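Local coordinates for DNA topoisomerase 2-associated protein PAT1 (Saccharomyces cerevisiae, PDB 5LMG) that activates mRNA decapping and represses translation, its C-terminal domain directly contacting the decapping enzyme Dcp2 and the 5'-3' exonuclease Xrn1, at residues F160-L165 with I202-L206. The protein carries 2 engineered substitutions. Numbering follows the deposited sequence.
Sequences FQMIIL and IGLNL. With EDO (1,2-ethanediol), chain J.
F160, Q161 and L165 of helix 151-174 meet I202, N205 and L206 of helix 201-216 near the middle of the alpha-helical PAT1 domain, whose family belongs to the TPR clan. The two short segments run in roughly the same direction, their axes inclined by 32° and 11.3 Å apart, a spacing filled by side chains rather than by backbone contact. Apolar contacts make up the buried side. I202 CG2 meets the F160 ring obliquely, 3.8 Å from CE1, and has L165 CD1 as a second apolar neighbour. This methyl lies anti to the backbone N and is thereby set against the ring, leaving CG1 to carry CD1 alongside the glutamine, against Q161 CB and 3.4 Å from Q161 OE1. I164 CG1 covers one face of the F160 ring, and L100, I106, L135 and I137 also pack on this phenylalanine. L165 divides its branches, sending CD1 to L206 CD2 at 3.8 Å and CD2 to N205 CB at 3.5 Å.

The polar contact is a single amide-to-amide hydrogen bond, 2.8 Å from N205 ND2 to Q161 OE1. The acceptor lies almost in the asparagine's amide plane, but the donor is tilted 33° from the glutamine's carbonyl plane, the two amides being nearly perpendicular. A bend at chi2 (77°) brings the glutamine amide round to N205. A leucine in place of this asparagine would probably leave Q161 OE1 without this donor and its amide freer to turn. Beside this pair, a 1,2-ethanediol, most likely a crystallisation additive, donates a hydrogen bond from O1 to the backbone O of N205 at 2.7 Å.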
loop_
_atom_site.group_PDB
_atom_site.type_symbol
_atom_site.label_atom_id
_atom_site.label_comp_id
_atom_site.label_asym_id
_atom_site.label_seq_id
_atom_site.Cartn_x
_atom_site.Cartn_y
_atom_site.Cartn_z
ATOM N N PHE A 160 1.269 -10.624 4.082
ATOM C CA PHE A 160 2.372 -9.697 3.856
ATOM C C PHE A 160 1.956 -8.283 4.261
ATOM O O PHE A 160 2.706 -7.612 4.964
ATOM C CB PHE A 160 2.812 -9.724 2.386
ATOM C CG PHE A 160 4.146 -9.062 2.140
ATOM C CD1 PHE A 160 4.247 -7.677 2.043
ATOM C CD2 PHE A 160 5.301 -9.819 1.999
ATOM C CE1 PHE A 160 5.482 -7.063 1.803
ATOM C CE2 PHE A 160 6.537 -9.205 1.766
ATOM C CZ PHE A 160 6.615 -7.832 1.670
ATOM N N GLN A 161 0.734 -7.869 3.878
ATOM C CA GLN A 161 0.149 -6.570 4.204
ATOM C C GLN A 161 0.063 -6.342 5.723
ATOM O O GLN A 161 0.539 -5.318 6.213
ATOM C CB GLN A 161 -1.234 -6.432 3.529
ATOM C CG GLN A 161 -2.072 -5.198 3.930
ATOM C CD GLN A 161 -1.618 -3.900 3.290
ATOM O OE1 GLN A 161 -1.216 -3.850 2.121
ATOM N NE2 GLN A 161 -1.713 -2.807 4.043
ATOM N N MET A 162 -0.520 -7.308 6.454
ATOM C CA MET A 162 -0.740 -7.269 7.896
ATOM C C MET A 162 0.568 -7.242 8.717
ATOM O O MET A 162 0.680 -6.452 9.654
ATOM C CB MET A 162 -1.636 -8.453 8.311
ATOM C CG MET A 162 -2.028 -8.453 9.765
ATOM S SD MET A 162 -2.734 -10.030 10.292
ATOM C CE MET A 162 -1.268 -11.016 10.472
ATOM N N ILE A 163 1.536 -8.106 8.375
ATOM C CA ILE A 163 2.784 -8.233 9.124
ATOM C C ILE A 163 3.856 -7.227 8.687
ATOM O O ILE A 163 4.277 -6.416 9.514
ATOM C CB ILE A 163 3.291 -9.704 9.100
ATOM C CG1 ILE A 163 2.352 -10.604 9.944
ATOM C CG2 ILE A 163 4.764 -9.809 9.561
ATOM C CD1 ILE A 163 2.620 -12.130 9.900
ATOM N N ILE A 164 4.314 -7.300 7.415
ATOM C CA ILE A 164 5.404 -6.486 6.882
ATOM C C ILE A 164 5.132 -4.967 6.927
ATOM O O ILE A 164 5.991 -4.218 7.415
ATOM C CB ILE A 164 5.835 -6.954 5.461
ATOM C CG1 ILE A 164 6.067 -8.504 5.390
ATOM C CG2 ILE A 164 7.035 -6.166 4.922
ATOM C CD1 ILE A 164 7.136 -9.165 6.364
ATOM N N LEU A 165 3.963 -4.517 6.444
ATOM C CA LEU A 165 3.683 -3.082 6.413
ATOM C C LEU A 165 3.559 -2.453 7.802
ATOM O O LEU A 165 4.046 -1.344 7.978
ATOM C CB LEU A 165 2.488 -2.759 5.520
ATOM C CG LEU A 165 2.854 -2.329 4.080
ATOM C CD1 LEU A 165 3.664 -3.397 3.325
ATOM C CD2 LEU A 165 1.637 -1.974 3.321
ATOM N N ILE A 202 0.263 -3.836 -2.537
ATOM C CA ILE A 202 1.430 -3.753 -1.634
ATOM C C ILE A 202 2.347 -2.601 -2.054
ATOM O O ILE A 202 2.757 -1.811 -1.205
ATOM C CB ILE A 202 2.204 -5.110 -1.519
ATOM C CG1 ILE A 202 1.274 -6.302 -1.119
ATOM C CG2 ILE A 202 3.441 -5.007 -0.582
ATOM C CD1 ILE A 202 0.484 -6.169 0.242
ATOM N N GLY A 203 2.657 -2.535 -3.353
ATOM C CA GLY A 203 3.486 -1.486 -3.941
ATOM C C GLY A 203 2.934 -0.109 -3.652
ATOM O O GLY A 203 3.652 0.740 -3.113
ATOM N N LEU A 204 1.623 0.082 -3.929
ATOM C CA LEU A 204 0.930 1.345 -3.691
ATOM C C LEU A 204 0.942 1.747 -2.219
ATOM O O LEU A 204 1.249 2.903 -1.915
ATOM C CB LEU A 204 -0.500 1.334 -4.251
ATOM C CG LEU A 204 -1.114 2.715 -4.509
ATOM C CD1 LEU A 204 -0.461 3.405 -5.728
ATOM C CD2 LEU A 204 -2.613 2.612 -4.718
ATOM N N ASN A 205 0.615 0.798 -1.315
ATOM C CA ASN A 205 0.612 1.043 0.130
ATOM C C ASN A 205 2.011 1.376 0.663
ATOM O O ASN A 205 2.129 2.250 1.515
ATOM C CB ASN A 205 -0.018 -0.101 0.883
ATOM C CG ASN A 205 -1.513 -0.242 0.679
ATOM O OD1 ASN A 205 -2.195 0.643 0.142
ATOM N ND2 ASN A 205 -2.055 -1.376 1.087
ATOM N N LEU A 206 3.067 0.727 0.131
ATOM C CA LEU A 206 4.446 1.032 0.531
ATOM C C LEU A 206 4.828 2.458 0.126
ATOM O O LEU A 206 5.477 3.148 0.911
ATOM C CB LEU A 206 5.456 0.022 -0.038
ATOM C CG LEU A 206 5.586 -1.290 0.739
ATOM C CD1 LEU A 206 6.287 -2.353 -0.088
ATOM C CD2 LEU A 206 6.333 -1.078 2.031
HETATM C C1 EDO J . -0.923 3.162 3.547
HETATM O O1 EDO J . 0.096 2.221 3.302
HETATM C C2 EDO J . -2.214 2.666 2.865
HETATM O O2 EDO J . -3.100 3.753 2.691
#